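Local coordinates for protein exotoxin A (Pseudomonas aeruginosa, PDB 1IKP) that transfers ADP-ribose from NAD, probably to host elongation factor 2, and so acts as a toxin whose other domains probably serve cell binding and entry, at residues N100-I105 against S188-G193. The protein carries 2 engineered substitutions. Residues are numbered along the deposited sequence; the frame is centred on the assembly and turned at random.
Sequences NWLVPI and SEWASG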
loop_
_atom_site.group_PDB
_atom_site.type_symbol
_atom_site.label_atom_id
_atom_site.label_comp_id
_atom_site.label_asym_id
_atom_site.label_seq_id
_atom_site.Cartn_x
_atom_site.Cartn_y
_atom_site.Cartn_z
ATOM N N ASN A 100 15.321 -3.539 -15.483
ATOM C CA ASN A 100 14.632 -2.255 -15.558
ATOM C C ASN A 100 14.855 -1.380 -14.337
ATOM O O ASN A 100 14.784 -1.862 -13.204
ATOM C CB ASN A 100 13.111 -2.450 -15.651
ATOM C CG ASN A 100 12.679 -3.233 -16.872
ATOM O OD1 ASN A 100 12.303 -2.653 -17.897
ATOM N ND2 ASN A 100 12.732 -4.563 -16.762
ATOM N N TRP A 101 15.142 -0.104 -14.554
ATOM C CA TRP A 101 15.179 0.775 -13.394
ATOM C C TRP A 101 14.566 2.113 -13.781
ATOM O O TRP A 101 14.665 2.558 -14.937
ATOM C CB TRP A 101 16.582 0.887 -12.734
ATOM C CG TRP A 101 17.652 1.584 -13.465
ATOM C CD1 TRP A 101 18.075 2.866 -13.271
ATOM C CD2 TRP A 101 18.509 1.021 -14.464
ATOM N NE1 TRP A 101 19.152 3.141 -14.083
ATOM C CE2 TRP A 101 19.433 2.026 -14.830
ATOM C CE3 TRP A 101 18.585 -0.234 -15.090
ATOM C CZ2 TRP A 101 20.424 1.823 -15.796
ATOM C CZ3 TRP A 101 19.584 -0.444 -16.062
ATOM C CH2 TRP A 101 20.487 0.592 -16.401
ATOM N N LEU A 102 13.873 2.725 -12.820
ATOM C CA LEU A 102 13.185 3.985 -13.033
ATOM C C LEU A 102 13.807 5.080 -12.189
ATOM O O LEU A 102 13.980 4.925 -10.968
ATOM C CB LEU A 102 11.702 3.858 -12.649
ATOM C CG LEU A 102 10.926 2.653 -13.178
ATOM C CD1 LEU A 102 9.492 2.701 -12.693
ATOM C CD2 LEU A 102 10.990 2.635 -14.700
ATOM N N VAL A 103 14.132 6.192 -12.846
ATOM C CA VAL A 103 14.705 7.354 -12.163
ATOM C C VAL A 103 13.723 8.519 -12.345
ATOM O O VAL A 103 13.458 8.942 -13.475
ATOM C CB VAL A 103 16.085 7.726 -12.755
ATOM C CG1 VAL A 103 16.680 8.940 -12.003
ATOM C CG2 VAL A 103 17.020 6.516 -12.656
ATOM N N PRO A 104 13.156 9.040 -11.239
ATOM C CA PRO A 104 12.210 10.147 -11.369
ATOM C C PRO A 104 12.967 11.444 -11.560
ATOM O O PRO A 104 14.113 11.572 -11.133
ATOM C CB PRO A 104 11.427 10.079 -10.060
ATOM C CG PRO A 104 12.492 9.688 -9.071
ATOM C CD PRO A 104 13.311 8.634 -9.825
ATOM N N ILE A 105 12.324 12.389 -12.247
ATOM C CA ILE A 105 12.931 13.695 -12.474
ATOM C C ILE A 105 11.881 14.753 -12.140
ATOM O O ILE A 105 10.675 14.525 -12.255
ATOM C CB ILE A 105 13.468 13.857 -13.942
ATOM C CG1 ILE A 105 12.357 13.606 -14.955
ATOM C CG2 ILE A 105 14.658 12.922 -14.169
ATOM C CD1 ILE A 105 12.814 13.792 -16.403
ATOM N N SER A 188 1.581 10.051 -6.679
ATOM C CA SER A 188 0.926 8.905 -6.061
ATOM C C SER A 188 1.101 7.587 -6.819
ATOM O O SER A 188 1.272 6.537 -6.204
ATOM C CB SER A 188 -0.568 9.189 -5.851
ATOM O OG SER A 188 -1.186 9.549 -7.069
ATOM N N GLU A 189 1.072 7.628 -8.148
ATOM C CA GLU A 189 1.215 6.407 -8.922
ATOM C C GLU A 189 2.580 5.744 -8.709
ATOM O O GLU A 189 2.683 4.521 -8.680
ATOM C CB GLU A 189 1.010 6.707 -10.418
ATOM C CG GLU A 189 -0.391 7.236 -10.783
ATOM C CD GLU A 189 -0.524 8.756 -10.685
ATOM O OE1 GLU A 189 0.394 9.441 -10.177
ATOM O OE2 GLU A 189 -1.575 9.278 -11.129
ATOM N N TRP A 190 3.604 6.574 -8.552
ATOM C CA TRP A 190 4.983 6.122 -8.353
ATOM C C TRP A 190 5.107 5.130 -7.195
ATOM O O TRP A 190 5.858 4.167 -7.267
ATOM C CB TRP A 190 5.875 7.350 -8.120
ATOM C CG TRP A 190 7.310 7.062 -7.796
ATOM C CD1 TRP A 190 7.892 7.000 -6.548
ATOM C CD2 TRP A 190 8.364 6.814 -8.736
ATOM N NE1 TRP A 190 9.228 6.732 -6.664
ATOM C CE2 TRP A 190 9.549 6.611 -7.993
ATOM C CE3 TRP A 190 8.424 6.739 -10.142
ATOM C CZ2 TRP A 190 10.771 6.336 -8.602
ATOM C CZ3 TRP A 190 9.646 6.467 -10.746
ATOM C CH2 TRP A 190 10.804 6.266 -9.972
ATOM N N ALA A 191 4.329 5.341 -6.146
ATOM C CA ALA A 191 4.405 4.484 -4.973
ATOM C C ALA A 191 3.429 3.301 -4.988
ATOM O O ALA A 191 3.466 2.437 -4.108
ATOM C CB ALA A 191 4.190 5.337 -3.717
ATOM N N SER A 192 2.568 3.236 -5.997
ATOM C CA SER A 192 1.582 2.163 -6.055
ATOM C C SER A 192 1.729 1.308 -7.288
ATOM O O SER A 192 2.673 1.463 -8.054
ATOM C CB SER A 192 0.159 2.737 -6.051
ATOM O OG SER A 192 -0.104 3.367 -7.301
ATOM N N GLY A 193 0.786 0.394 -7.478
ATOM C CA GLY A 193 0.842 -0.469 -8.641
ATOM C C GLY A 193 0.658 0.329 -9.921
ATOM O O GLY A 193 1.046 -0.132 -11.002
#
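The six-membered ring of W190 carries P104 over one face, while the backbone carbonyl of L102 lies at its outer edge. CB of P104 stands 4.0 Å from the centroid of that ring, 17° off the normal, which makes a CH-pi contact; the two side chains cross at about a right angle. CD of P104 overhangs the outside of the rim, 3.5 Å from CH2 of W190, and CG of P104 lies 3.8 Å from CZ2 of W190. At the edge, near the plane of the indole, O of L102 comes within 3.6 Å of CH2 of W190. CB of L102 reaches CH2 of W190 from the side of the plane away from the proline, at 3.7 Å. Residues i and i+2 of a strand point to the same side, and here L102 and P104 turn toward W190 while V103 between them turns away. The indole spans the gap because CG of W190 is anti to the backbone N (chi1 176°), which carries the ring out from a backbone whose CA stays 8.8 Å from CA of P104. No hydrogen bond links the segments; NE1 of the buried indole is bonded to OD1 of N112. Within the receptor-binding region, of the concanavalin-like clan, the contact thus seats the short, weakly bonded helical turn around 188-191 against strand 97-106, which is paired antiparallel with strands 40-49 and 112-120; W190 also touches K114 of the latter.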